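Local coordinates for protein putative phosphosugar isomerase (Clostridium difficile, PDB 3G68) that is a putative phosphosugar isomerase with two SIS domains, probably acting on a phosphosugar or a related carbohydrate derivative, at residues B[208-220]-B[234-246]. Numbering follows the deposited sequence.
Sequences SKEIRIIGHSDIY and MRIPVTGYEFEEF
The side chain of selenomethionine Met234 is bent at chi2 and chi3 (-74° and -72°), which sets its methyl CE 3.6 Å from Ser208 CB. It ends the helix of a beta-alpha-beta unit in a SIS-type parallel sheet; strands 210-215 and 238-242 run side by side, the latter at the sheet edge within this chain. Ile236 CD1 meets Ile211 CD1 at 3.9 Å. Pro237 O accepts a nearly straight hydrogen bond from Ile211 N. Val238 lies alongside Ile211, both pointing to the face covered by helix 220-234. Thr239 N donates to Ile211 O, and Thr239 O accepts from Ile213 N.

Tyr241 continues these hydrogen bonds, its N donating to Ile213 O and its O accepting from Gly215 N. Its CE1 lies 3.5 Å from Arg212 CD, the chain crossing the ring obliquely. A water joins Tyr241 OH to Arg212 NH2. Glu242 N-caps helix 243-250 in a capping box: Glu245 N donates to Glu242 OE1 and Glu242 N to Glu245 OE2, holding the first turn. Phe243 N makes a weak hydrogen bond to Gly215 O. Another water bridges Glu245 OE2 and Tyr220 OH. Phe246 offers one face to Ile214, whose CD1 stands 3.5 Å from the ring centroid in a CH-pi contact, 5° off the normal.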
loop_
_atom_site.group_PDB
_atom_site.type_symbol
_atom_site.label_atom_id
_atom_site.label_comp_id
_atom_site.label_asym_id
_atom_site.label_seq_id
_atom_site.Cartn_x
_atom_site.Cartn_y
_atom_site.Cartn_z
ATOM N N SER B 208 35.382 -23.916 -42.989
ATOM C CA SER B 208 36.203 -24.862 -42.195
ATOM C C SER B 208 36.707 -26.023 -43.058
ATOM O O SER B 208 35.944 -26.649 -43.779
ATOM C CB SER B 208 35.440 -25.448 -41.008
ATOM O OG SER B 208 34.907 -24.481 -40.126
ATOM N N LYS B 209 38.013 -26.237 -43.008
ATOM C CA LYS B 209 38.712 -27.290 -43.740
ATOM C C LYS B 209 39.166 -28.408 -42.784
ATOM O O LYS B 209 39.096 -29.558 -43.155
ATOM C CB LYS B 209 39.928 -26.715 -44.447
ATOM C CG LYS B 209 39.566 -25.772 -45.611
ATOM C CD LYS B 209 40.774 -25.125 -46.215
ATOM C CE LYS B 209 40.381 -24.204 -47.377
ATOM N NZ LYS B 209 39.328 -23.209 -46.979
ATOM N N GLU B 210 39.686 -28.045 -41.608
ATOM C CA GLU B 210 40.072 -29.026 -40.574
ATOM C C GLU B 210 40.125 -28.311 -39.259
ATOM O O GLU B 210 40.603 -27.146 -39.179
ATOM C CB GLU B 210 41.375 -29.755 -40.932
ATOM C CG GLU B 210 42.602 -28.911 -41.140
ATOM C CD GLU B 210 43.425 -28.710 -39.890
ATOM O OE1 GLU B 210 42.956 -29.114 -38.813
ATOM O OE2 GLU B 210 44.570 -28.138 -39.999
ATOM N N ILE B 211 39.638 -28.982 -38.233
ATOM C CA ILE B 211 39.493 -28.367 -36.924
ATOM C C ILE B 211 40.191 -29.144 -35.817
ATOM O O ILE B 211 40.237 -30.368 -35.831
ATOM C CB ILE B 211 37.980 -28.291 -36.543
ATOM C CG1 ILE B 211 37.167 -27.503 -37.581
ATOM C CG2 ILE B 211 37.795 -27.648 -35.145
ATOM C CD1 ILE B 211 35.646 -27.646 -37.452
ATOM N N ARG B 212 40.712 -28.420 -34.838
ATOM C CA ARG B 212 41.240 -29.003 -33.625
ATOM C C ARG B 212 40.624 -28.226 -32.452
ATOM O O ARG B 212 40.403 -27.035 -32.563
ATOM C CB ARG B 212 42.776 -28.960 -33.591
ATOM C CG ARG B 212 43.372 -29.908 -34.595
ATOM C CD ARG B 212 44.871 -29.990 -34.410
ATOM N NE ARG B 212 45.458 -30.881 -35.393
ATOM C CZ ARG B 212 45.806 -30.521 -36.612
ATOM N NH1 ARG B 212 45.684 -29.257 -37.033
ATOM N NH2 ARG B 212 46.313 -31.435 -37.435
ATOM N N ILE B 213 40.249 -28.916 -31.389
ATOM C CA ILE B 213 39.691 -28.278 -30.185
ATOM C C ILE B 213 40.729 -28.518 -29.089
ATOM O O ILE B 213 41.237 -29.638 -28.955
ATOM C CB ILE B 213 38.335 -28.875 -29.754
ATOM C CG1 ILE B 213 37.340 -28.819 -30.904
ATOM C CG2 ILE B 213 37.776 -28.118 -28.522
ATOM C CD1 ILE B 213 36.008 -29.541 -30.583
ATOM N N ILE B 214 41.069 -27.466 -28.340
ATOM C CA ILE B 214 42.009 -27.574 -27.223
ATOM C C ILE B 214 41.228 -27.227 -25.956
ATOM O O ILE B 214 40.647 -26.125 -25.871
ATOM C CB ILE B 214 43.206 -26.621 -27.369
ATOM C CG1 ILE B 214 43.874 -26.789 -28.736
ATOM C CG2 ILE B 214 44.197 -26.815 -26.215
ATOM C CD1 ILE B 214 45.011 -25.847 -28.963
ATOM N N GLY B 215 41.167 -28.176 -25.015
ATOM C CA GLY B 215 40.436 -28.008 -23.749
ATOM C C GLY B 215 41.308 -28.210 -22.516
ATOM O O GLY B 215 42.440 -28.680 -22.606
ATOM N N HIS B 216 40.764 -27.833 -21.360
ATOM C CA HIS B 216 41.391 -28.101 -20.077
ATOM C C HIS B 216 41.049 -29.549 -19.668
ATOM O O HIS B 216 40.010 -30.068 -20.075
ATOM C CB HIS B 216 40.870 -27.119 -19.011
ATOM C CG HIS B 216 41.553 -27.252 -17.682
ATOM N ND1 HIS B 216 41.107 -28.109 -16.708
ATOM C CD2 HIS B 216 42.660 -26.657 -17.180
ATOM C CE1 HIS B 216 41.893 -28.023 -15.650
ATOM N NE2 HIS B 216 42.845 -27.149 -15.910
ATOM N N SER B 217 41.887 -30.178 -18.830
ATOM C CA SER B 217 41.626 -31.550 -18.372
ATOM C C SER B 217 40.244 -31.746 -17.710
ATOM O O SER B 217 39.658 -32.818 -17.825
ATOM C CB SER B 217 42.731 -32.049 -17.416
ATOM O OG SER B 217 42.962 -31.149 -16.352
ATOM N N ASP B 218 39.720 -30.713 -17.051
ATOM C CA ASP B 218 38.413 -30.772 -16.381
ATOM C C ASP B 218 37.257 -31.003 -17.355
ATOM O O ASP B 218 36.205 -31.506 -16.933
ATOM C CB ASP B 218 38.133 -29.500 -15.557
ATOM C CG ASP B 218 39.058 -29.342 -14.375
ATOM O OD1 ASP B 218 39.643 -30.353 -13.911
ATOM O OD2 ASP B 218 39.170 -28.199 -13.904
ATOM N N ILE B 219 37.472 -30.655 -18.634
ATOM C CA ILE B 219 36.493 -30.857 -19.687
ATOM C C ILE B 219 37.058 -31.739 -20.826
ATOM O O ILE B 219 36.626 -31.662 -21.958
ATOM C CB ILE B 219 35.882 -29.508 -20.184
ATOM C CG1 ILE B 219 36.966 -28.522 -20.599
ATOM C CG2 ILE B 219 34.922 -28.957 -19.075
ATOM C CD1 ILE B 219 36.444 -27.270 -21.435
ATOM N N TYR B 220 37.984 -32.638 -20.497
ATOM C CA TYR B 220 38.566 -33.511 -21.521
ATOM C C TYR B 220 37.509 -34.386 -22.253
ATOM O O TYR B 220 37.486 -34.440 -23.465
ATOM C CB TYR B 220 39.693 -34.362 -20.901
ATOM C CG TYR B 220 40.366 -35.264 -21.902
ATOM C CD1 TYR B 220 40.966 -34.740 -23.031
ATOM C CD2 TYR B 220 40.379 -36.648 -21.718
ATOM C CE1 TYR B 220 41.582 -35.569 -23.953
ATOM C CE2 TYR B 220 40.964 -37.487 -22.635
ATOM C CZ TYR B 220 41.571 -36.951 -23.745
ATOM O OH TYR B 220 42.148 -37.793 -24.655
HETATM N N MSE B 234 30.290 -31.882 -39.818
HETATM C CA MSE B 234 31.072 -31.053 -40.751
HETATM C C MSE B 234 31.800 -31.925 -41.768
HETATM O O MSE B 234 32.220 -31.446 -42.837
HETATM C CB MSE B 234 32.086 -30.199 -39.992
HETATM C CG MSE B 234 31.482 -29.277 -38.954
HETATM SE SE MSE B 234 30.595 -27.755 -39.767
HETATM C CE MSE B 234 32.199 -26.811 -40.361
ATOM N N ARG B 235 32.003 -33.198 -41.423
ATOM C CA ARG B 235 32.609 -34.201 -42.313
ATOM C C ARG B 235 33.977 -33.838 -42.889
ATOM O O ARG B 235 34.233 -33.931 -44.098
ATOM C CB ARG B 235 31.604 -34.570 -43.380
ATOM C CG ARG B 235 30.445 -35.188 -42.665
ATOM C CD ARG B 235 29.325 -35.497 -43.466
ATOM N NE ARG B 235 28.271 -35.907 -42.559
ATOM C CZ ARG B 235 27.033 -36.207 -42.928
ATOM N NH1 ARG B 235 26.672 -36.180 -44.206
ATOM N NH2 ARG B 235 26.161 -36.545 -41.988
ATOM N N ILE B 236 34.829 -33.432 -41.963
ATOM C CA ILE B 236 36.202 -33.041 -42.219
ATOM C C ILE B 236 37.004 -33.566 -41.041
ATOM O O ILE B 236 36.416 -34.009 -40.040
ATOM C CB ILE B 236 36.350 -31.478 -42.314
ATOM C CG1 ILE B 236 35.883 -30.802 -41.021
ATOM C CG2 ILE B 236 35.625 -30.942 -43.566
ATOM C CD1 ILE B 236 36.006 -29.275 -41.031
ATOM N N PRO B 237 38.333 -33.498 -41.126
ATOM C CA PRO B 237 39.097 -33.915 -39.958
ATOM C C PRO B 237 38.874 -33.046 -38.743
ATOM O O PRO B 237 38.979 -31.799 -38.827
ATOM C CB PRO B 237 40.552 -33.824 -40.429
ATOM C CG PRO B 237 40.456 -34.004 -41.900
ATOM C CD PRO B 237 39.236 -33.197 -42.252
ATOM N N VAL B 238 38.544 -33.697 -37.629
ATOM C CA VAL B 238 38.374 -32.995 -36.336
ATOM C C VAL B 238 38.918 -33.831 -35.194
ATOM O O VAL B 238 38.582 -34.986 -35.056
ATOM C CB VAL B 238 36.925 -32.595 -35.984
ATOM C CG1 VAL B 238 36.953 -31.593 -34.795
ATOM C CG2 VAL B 238 36.219 -31.966 -37.178
ATOM N N THR B 239 39.792 -33.244 -34.398
ATOM C CA THR B 239 40.354 -33.937 -33.249
ATOM C C THR B 239 40.374 -33.007 -32.045
ATOM O O THR B 239 40.612 -31.810 -32.182
ATOM C CB THR B 239 41.757 -34.441 -33.573
ATOM O OG1 THR B 239 41.677 -35.254 -34.754
ATOM C CG2 THR B 239 42.298 -35.290 -32.425
ATOM N N GLY B 240 40.116 -33.565 -30.859
ATOM C CA GLY B 240 40.131 -32.810 -29.589
ATOM C C GLY B 240 41.350 -33.187 -28.783
ATOM O O GLY B 240 41.784 -34.350 -28.822
ATOM N N TYR B 241 41.915 -32.219 -28.060
ATOM C CA TYR B 241 43.133 -32.427 -27.265
ATOM C C TYR B 241 43.066 -31.698 -25.941
ATOM O O TYR B 241 42.518 -30.590 -25.865
ATOM C CB TYR B 241 44.342 -31.792 -27.981
ATOM C CG TYR B 241 44.584 -32.317 -29.375
ATOM C CD1 TYR B 241 43.929 -31.747 -30.468
ATOM C CD2 TYR B 241 45.427 -33.376 -29.604
ATOM C CE1 TYR B 241 44.131 -32.207 -31.753
ATOM C CE2 TYR B 241 45.634 -33.866 -30.915
ATOM C CZ TYR B 241 44.964 -33.267 -31.978
ATOM O OH TYR B 241 45.143 -33.717 -33.247
ATOM N N GLU B 242 43.640 -32.301 -24.896
ATOM C CA GLU B 242 43.858 -31.560 -23.639
ATOM C C GLU B 242 45.046 -30.590 -23.923
ATOM O O GLU B 242 45.891 -30.854 -24.791
ATOM C CB GLU B 242 44.068 -32.533 -22.459
ATOM C CG GLU B 242 44.398 -31.900 -21.072
ATOM C CD GLU B 242 45.860 -31.531 -20.913
ATOM O OE1 GLU B 242 46.703 -32.191 -21.541
ATOM O OE2 GLU B 242 46.179 -30.567 -20.189
ATOM N N PHE B 243 45.102 -29.472 -23.197
ATOM C CA PHE B 243 46.086 -28.400 -23.403
ATOM C C PHE B 243 47.547 -28.857 -23.421
ATOM O O PHE B 243 48.295 -28.571 -24.364
ATOM C CB PHE B 243 45.897 -27.331 -22.305
ATOM C CG PHE B 243 46.615 -26.055 -22.559
ATOM C CD1 PHE B 243 47.925 -25.888 -22.140
ATOM C CD2 PHE B 243 45.990 -25.007 -23.208
ATOM C CE1 PHE B 243 48.609 -24.692 -22.382
ATOM C CE2 PHE B 243 46.672 -23.801 -23.435
ATOM C CZ PHE B 243 47.985 -23.660 -23.020
ATOM N N GLU B 244 47.944 -29.554 -22.366
ATOM C CA GLU B 244 49.306 -30.092 -22.284
ATOM C C GLU B 244 49.665 -31.045 -23.415
ATOM O O GLU B 244 50.763 -30.927 -23.961
ATOM C CB GLU B 244 49.592 -30.753 -20.942
ATOM C CG GLU B 244 50.343 -29.868 -19.978
ATOM C CD GLU B 244 51.751 -29.600 -20.408
ATOM O OE1 GLU B 244 52.221 -28.493 -20.120
ATOM O OE2 GLU B 244 52.391 -30.458 -21.053
ATOM N N GLU B 245 48.766 -31.972 -23.749
ATOM C CA GLU B 245 49.049 -32.931 -24.816
ATOM C C GLU B 245 49.200 -32.247 -26.171
ATOM O O GLU B 245 50.022 -32.672 -26.989
ATOM C CB GLU B 245 48.043 -34.086 -24.894
ATOM C CG GLU B 245 46.633 -33.719 -25.285
ATOM C CD GLU B 245 45.826 -34.853 -25.903
ATOM O OE1 GLU B 245 46.332 -35.522 -26.841
ATOM O OE2 GLU B 245 44.655 -35.013 -25.490
ATOM N N PHE B 246 48.457 -31.163 -26.399
ATOM C CA PHE B 246 48.605 -30.415 -27.645
ATOM C C PHE B 246 50.044 -29.884 -27.766
ATOM O O PHE B 246 50.628 -29.867 -28.835
ATOM C CB PHE B 246 47.608 -29.265 -27.710
ATOM C CG PHE B 246 47.686 -28.477 -28.971
ATOM C CD1 PHE B 246 48.552 -27.393 -29.078
ATOM C CD2 PHE B 246 46.874 -28.806 -30.061
ATOM C CE1 PHE B 246 48.603 -26.657 -30.234
ATOM C CE2 PHE B 246 46.917 -28.085 -31.242
ATOM C CZ PHE B 246 47.773 -26.993 -31.336
HETATM O O HOH W 1 45.284 -34.097 -36.370
HETATM O O HOH W 2 44.602 -29.073 -18.807
HETATM O O HOH W 3 43.191 -36.755 -26.884
#